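Local coordinates for restriction endonuclease R.BpuJI (Bacillus pumilus, PDB 2VLA), which binds its cognate DNA sequence through this recognition domain, one part of a longer restriction enzyme that probably cleaves DNA, at residues K157-N166 and M207-N215. Numbering follows the deposited sequence. Where two conformers were deposited one is given.
With nucleotides of chain C.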
loop_
_atom_site.group_PDB
_atom_site.type_symbol
_atom_site.label_atom_id
_atom_site.label_comp_id
_atom_site.label_asym_id
_atom_site.label_seq_id
_atom_site.Cartn_x
_atom_site.Cartn_y
_atom_site.Cartn_z
ATOM N N LYS A 157 14.623 7.748 4.310
ATOM C CA LYS A 157 13.878 6.832 3.472
ATOM C C LYS A 157 14.657 5.544 3.247
ATOM O O LYS A 157 14.068 4.470 3.143
ATOM C CB LYS A 157 13.555 7.498 2.128
ATOM C CG LYS A 157 12.885 6.583 1.129
ATOM C CD LYS A 157 12.380 7.369 -0.074
ATOM C CE LYS A 157 13.411 8.380 -0.547
ATOM N NZ LYS A 157 14.199 7.879 -1.707
ATOM N N ASP A 158 15.977 5.650 3.122
ATOM C CA ASP A 158 16.820 4.469 2.935
ATOM C C ASP A 158 16.813 3.570 4.180
ATOM O O ASP A 158 16.853 2.347 4.055
ATOM C CB ASP A 158 18.282 4.888 2.563
ATOM C CG ASP A 158 18.402 5.465 1.136
ATOM O OD1 ASP A 158 17.687 4.978 0.229
ATOM O OD2 ASP A 158 19.249 6.380 0.930
ATOM N N ASP A 159 16.781 4.177 5.351
ATOM C CA ASP A 159 16.669 3.408 6.604
ATOM C C ASP A 159 15.370 2.611 6.606
ATOM O O ASP A 159 15.370 1.413 6.895
ATOM C CB ASP A 159 16.659 4.337 7.805
ATOM C CG ASP A 159 18.001 4.993 8.070
ATOM O OD1 ASP A 159 19.052 4.380 7.759
ATOM O OD2 ASP A 159 18.000 6.104 8.685
ATOM N N ILE A 160 14.272 3.266 6.260
ATOM C CA ILE A 160 12.982 2.595 6.257
ATOM C C ILE A 160 12.930 1.515 5.164
ATOM O O ILE A 160 12.317 0.458 5.345
ATOM C CB ILE A 160 11.836 3.594 6.087
ATOM C CG1 ILE A 160 11.825 4.593 7.251
ATOM C CG2 ILE A 160 10.505 2.873 6.003
ATOM C CD1 ILE A 160 10.888 5.788 7.023
ATOM N N ALA A 161 13.621 1.752 4.055
ATOM C CA ALA A 161 13.704 0.774 2.998
ATOM C C ALA A 161 14.431 -0.488 3.446
ATOM O O ALA A 161 13.917 -1.582 3.285
ATOM C CB ALA A 161 14.407 1.385 1.748
ATOM N N TYR A 162 15.652 -0.334 3.948
ATOM C CA TYR A 162 16.516 -1.488 4.209
ATOM C C TYR A 162 16.089 -2.215 5.458
ATOM O O TYR A 162 16.059 -3.442 5.488
ATOM C CB TYR A 162 17.967 -1.036 4.370
ATOM C CG TYR A 162 18.936 -2.176 4.596
ATOM C CD1 TYR A 162 19.412 -2.926 3.533
ATOM C CD2 TYR A 162 19.312 -2.548 5.887
ATOM C CE1 TYR A 162 20.258 -3.999 3.740
ATOM C CE2 TYR A 162 20.167 -3.622 6.110
ATOM C CZ TYR A 162 20.638 -4.343 5.032
ATOM O OH TYR A 162 21.501 -5.404 5.245
ATOM N N TYR A 163 15.811 -1.452 6.500
ATOM C CA TYR A 163 15.585 -2.060 7.817
ATOM C C TYR A 163 14.142 -2.502 8.040
ATOM O O TYR A 163 13.882 -3.343 8.917
ATOM C CB TYR A 163 16.026 -1.120 8.932
ATOM C CG TYR A 163 17.517 -0.854 8.987
ATOM C CD1 TYR A 163 18.375 -1.727 9.630
ATOM C CD2 TYR A 163 18.062 0.287 8.405
ATOM C CE1 TYR A 163 19.736 -1.484 9.702
ATOM C CE2 TYR A 163 19.421 0.533 8.459
ATOM C CZ TYR A 163 20.247 -0.343 9.131
ATOM O OH TYR A 163 21.597 -0.070 9.179
ATOM N N VAL A 164 13.202 -1.957 7.274
ATOM C CA VAL A 164 11.773 -2.230 7.471
ATOM C C VAL A 164 11.111 -2.821 6.226
ATOM O O VAL A 164 10.820 -4.019 6.193
ATOM C CB VAL A 164 11.023 -0.973 7.937
ATOM C CG1 VAL A 164 9.525 -1.239 8.098
ATOM C CG2 VAL A 164 11.643 -0.429 9.207
ATOM N N LEU A 165 10.989 -2.032 5.133
ATOM C CA LEU A 165 10.095 -2.440 4.053
ATOM C C LEU A 165 10.697 -3.459 3.080
ATOM O O LEU A 165 9.967 -4.055 2.284
ATOM C CB LEU A 165 9.545 -1.243 3.300
ATOM C CG LEU A 165 8.432 -0.488 4.031
ATOM C CD1 LEU A 165 8.076 0.765 3.241
ATOM C CD2 LEU A 165 7.168 -1.354 4.243
ATOM N N ASN A 166 12.015 -3.683 3.171
ATOM C CA ASN A 166 12.680 -4.737 2.417
ATOM C C ASN A 166 13.338 -5.792 3.322
ATOM O O ASN A 166 14.084 -6.613 2.850
ATOM C CB ASN A 166 13.762 -4.142 1.518
ATOM C CG ASN A 166 13.897 -4.877 0.161
ATOM O OD1 ASN A 166 12.996 -4.829 -0.673
ATOM N ND2 ASN A 166 15.036 -5.543 -0.047
ATOM N N MET A 207 13.276 0.678 -5.374
ATOM C CA MET A 207 12.793 1.685 -4.451
ATOM C C MET A 207 11.417 2.289 -4.764
ATOM O O MET A 207 10.791 2.849 -3.867
ATOM C CB MET A 207 13.816 2.808 -4.305
ATOM C CG MET A 207 14.989 2.463 -3.393
ATOM S SD MET A 207 14.507 2.236 -1.687
ATOM C CE MET A 207 14.013 3.916 -1.270
ATOM N N GLN A 208 10.894 2.125 -5.967
ATOM C CA GLN A 208 9.723 2.907 -6.294
ATOM C C GLN A 208 8.543 2.498 -5.390
ATOM O O GLN A 208 7.788 3.329 -4.936
ATOM C CB GLN A 208 9.337 2.804 -7.771
ATOM C CG GLN A 208 8.129 3.680 -8.093
ATOM C CD GLN A 208 7.879 3.883 -9.555
ATOM O OE1 GLN A 208 8.673 3.457 -10.397
ATOM N NE2 GLN A 208 6.773 4.545 -9.872
ATOM N N HIS A 209 8.407 1.200 -5.135
ATOM C CA HIS A 209 7.291 0.710 -4.302
ATOM C C HIS A 209 7.471 1.074 -2.814
ATOM O O HIS A 209 6.494 1.153 -2.073
ATOM C CB HIS A 209 7.108 -0.821 -4.436
ATOM C CG HIS A 209 8.335 -1.595 -4.125
ATOM N ND1 HIS A 209 9.398 -1.665 -4.992
ATOM C CD2 HIS A 209 8.684 -2.323 -3.030
ATOM C CE1 HIS A 209 10.362 -2.368 -4.437
ATOM N NE2 HIS A 209 9.933 -2.811 -3.259
ATOM N N ILE A 210 8.701 1.305 -2.408
ATOM C CA ILE A 210 8.996 1.737 -1.084
ATOM C C ILE A 210 8.693 3.210 -0.909
ATOM O O ILE A 210 7.987 3.610 0.009
ATOM C CB ILE A 210 10.438 1.373 -0.696
ATOM C CG1 ILE A 210 10.589 -0.152 -0.705
ATOM C CG2 ILE A 210 10.816 1.987 0.613
ATOM C CD1 ILE A 210 11.987 -0.683 -0.432
ATOM N N ARG A 211 9.206 4.026 -1.828
ATOM C CA ARG A 211 8.867 5.431 -1.846
ATOM C C ARG A 211 7.350 5.629 -1.900
ATOM O O ARG A 211 6.807 6.476 -1.212
ATOM C CB ARG A 211 9.529 6.122 -3.056
ATOM C CG ARG A 211 9.017 7.529 -3.300
ATOM C CD ARG A 211 9.202 8.420 -2.068
ATOM N NE ARG A 211 8.612 9.747 -2.252
ATOM C CZ ARG A 211 9.297 10.830 -2.597
ATOM N NH1 ARG A 211 10.596 10.744 -2.821
ATOM N NH2 ARG A 211 8.678 11.994 -2.727
ATOM N N GLU A 212 6.682 4.880 -2.756
ATOM C CA GLU A 212 5.257 5.095 -2.960
ATOM C C GLU A 212 4.382 4.682 -1.763
ATOM O O GLU A 212 3.439 5.337 -1.452
ATOM C CB GLU A 212 4.787 4.472 -4.252
ATOM C CG GLU A 212 5.348 5.281 -5.447
ATOM C CD GLU A 212 4.908 4.831 -6.818
ATOM O OE1 GLU A 212 4.369 3.737 -6.987
ATOM O OE2 GLU A 212 5.145 5.624 -7.778
ATOM N N GLN A 213 4.802 3.662 -1.041
ATOM C CA GLN A 213 4.165 3.373 0.228
ATOM C C GLN A 213 4.276 4.595 1.146
ATOM O O GLN A 213 3.274 5.047 1.745
ATOM C CB GLN A 213 4.780 2.110 0.863
ATOM C CG GLN A 213 4.294 0.826 0.207
ATOM C CD GLN A 213 4.958 -0.399 0.770
ATOM O OE1 GLN A 213 4.445 -1.012 1.735
ATOM N NE2 GLN A 213 6.059 -0.801 0.190
ATOM N N LEU A 214 5.481 5.161 1.271
ATOM C CA LEU A 214 5.634 6.327 2.079
ATOM C C LEU A 214 4.764 7.495 1.553
ATOM O O LEU A 214 4.221 8.250 2.321
ATOM C CB LEU A 214 7.113 6.734 2.205
ATOM C CG LEU A 214 7.968 5.725 2.951
ATOM C CD1 LEU A 214 9.425 6.060 2.837
ATOM C CD2 LEU A 214 7.568 5.678 4.381
ATOM N N ASN A 215 4.688 7.655 0.218
ATOM C CA ASN A 215 3.806 8.673 -0.354
ATOM C C ASN A 215 2.375 8.582 0.156
ATOM O O ASN A 215 1.716 9.598 0.340
ATOM C CB ASN A 215 3.779 8.566 -1.902
ATOM C CG ASN A 215 5.008 9.131 -2.583
ATOM O OD1 ASN A 215 5.843 9.792 -1.967
ATOM N ND2 ASN A 215 5.107 8.856 -3.876
ATOM P P DC C 3 6.793 10.940 -6.817
ATOM O OP1 DC C 3 5.865 12.030 -6.436
ATOM O OP2 DC C 3 7.087 9.835 -5.906
ATOM O "O5'" DC C 3 6.273 10.269 -8.171
ATOM C "C5'" DC C 3 5.861 11.085 -9.257
ATOM C "C4'" DC C 3 5.674 10.256 -10.500
ATOM O "O4'" DC C 3 6.951 9.810 -10.993
ATOM C "C3'" DC C 3 4.879 8.976 -10.267
ATOM O "O3'" DC C 3 3.937 8.725 -11.292
ATOM C "C2'" DC C 3 5.956 7.894 -10.279
ATOM C "C1'" DC C 3 6.810 8.464 -11.381
ATOM N N1 DC C 3 8.114 7.865 -11.541
ATOM C C2 DC C 3 8.690 7.769 -12.824
ATOM O O2 DC C 3 8.106 8.271 -13.827
ATOM N N3 DC C 3 9.894 7.175 -12.931
ATOM C C4 DC C 3 10.508 6.683 -11.860
ATOM N N4 DC C 3 11.695 6.120 -12.023
ATOM C C5 DC C 3 9.920 6.755 -10.575
ATOM C C6 DC C 3 8.725 7.309 -10.467
ATOM P P DA C 4 2.388 9.120 -11.196
ATOM O OP1 DA C 4 2.293 10.533 -11.116
ATOM O OP2 DA C 4 1.796 8.236 -10.160
ATOM O "O5'" DA C 4 2.010 8.607 -12.608
ATOM C "C5'" DA C 4 2.285 9.468 -13.745
ATOM C "C4'" DA C 4 2.582 8.620 -14.955
ATOM O "O4'" DA C 4 3.891 8.009 -14.853
ATOM C "C3'" DA C 4 1.603 7.455 -15.185
ATOM O "O3'" DA C 4 1.409 7.311 -16.581
ATOM C "C2'" DA C 4 2.379 6.276 -14.630
ATOM C "C1'" DA C 4 3.785 6.606 -15.088
ATOM N N9 DA C 4 4.844 5.933 -14.384
ATOM C C8 DA C 4 4.874 5.562 -13.053
ATOM N N7 DA C 4 5.998 5.001 -12.695
ATOM C C5 DA C 4 6.779 4.988 -13.842
ATOM C C6 DA C 4 8.057 4.521 -14.116
ATOM N N6 DA C 4 8.895 3.959 -13.249
ATOM N N1 DA C 4 8.519 4.701 -15.393
ATOM C C2 DA C 4 7.700 5.273 -16.314
ATOM N N3 DA C 4 6.496 5.762 -16.170
ATOM C C4 DA C 4 6.066 5.568 -14.882
ATOM P P DC C 2 13.281 10.546 -5.499
ATOM O OP1 DC C 2 13.057 11.059 -4.145
ATOM O OP2 DC C 2 13.625 9.117 -5.674
ATOM O "O5'" DC C 2 11.975 10.801 -6.352
ATOM C "C5'" DC C 2 11.482 12.085 -6.487
ATOM C "C4'" DC C 2 10.419 12.076 -7.535
ATOM O "O4'" DC C 2 11.010 11.828 -8.819
ATOM C "C3'" DC C 2 9.361 11.001 -7.336
ATOM O "O3'" DC C 2 8.120 11.673 -7.241
ATOM C "C2'" DC C 2 9.503 10.089 -8.560
ATOM C "C1'" DC C 2 10.154 11.006 -9.587
ATOM N N1 DC C 2 11.033 10.398 -10.620
ATOM C C2 DC C 2 10.841 10.721 -11.970
ATOM O O2 DC C 2 9.895 11.426 -12.296
ATOM N N3 DC C 2 11.710 10.230 -12.889
ATOM C C4 DC C 2 12.730 9.468 -12.506
ATOM N N4 DC C 2 13.577 9.026 -13.464
ATOM C C5 DC C 2 12.954 9.142 -11.137
ATOM C C6 DC C 2 12.094 9.644 -10.234
HETATM O O HOH W 1 10.435 -4.317 -0.774
HETATM O O HOH W 2 7.677 -3.188 0.768
#
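Ala161 sits against Met207 and Ile210, its CB 3.5 Å from Met207 SD, in a buried apolar seam that joins helix 157-165 to the helix that reads the DNA. Their axes pass 10.3 Å apart at 108°. Met207, bent at its second and third torsions, curls its CE back against Lys157 CG in one conformer of the lysine, and Leu165 CD1 lies against Ile210 CG2. No direct hydrogen bond links the helices; two waters do so instead. One joins Leu165 O and Asn166 OD1 to His209 NE2, in the plane of the imidazole ring; the other runs from Leu165 O to Gln213 NE2, which also donates to His209 O. Asn166 ND2 is held by Gln8.

The opposite flank of 207-215 reads DNA, consistent with the recognition helix of a helix-turn-helix. Gln208, extended, grips the adenine of DA4 of chain C twice: OE1 accepts from N6 (2.9 Å) and NE2 gives an almost straight bond to N7 (3.0 Å, 176°), while also donating to Glu212 OE2. With an alanine in its place, the adenine edge is likely to lose both bonds and Glu212 OE2 this donor. Arg211 NH1, in one conformer, lies 2.8 Å from OP1 of DC2 of chain C, and Asn215 ND2 binds OP2 of DC3 of chain C. Helix 137-150 packs on Leu165 and Gln213, helix 177-189 on Tyr163 and Val164, and strand 223-225 on Leu214.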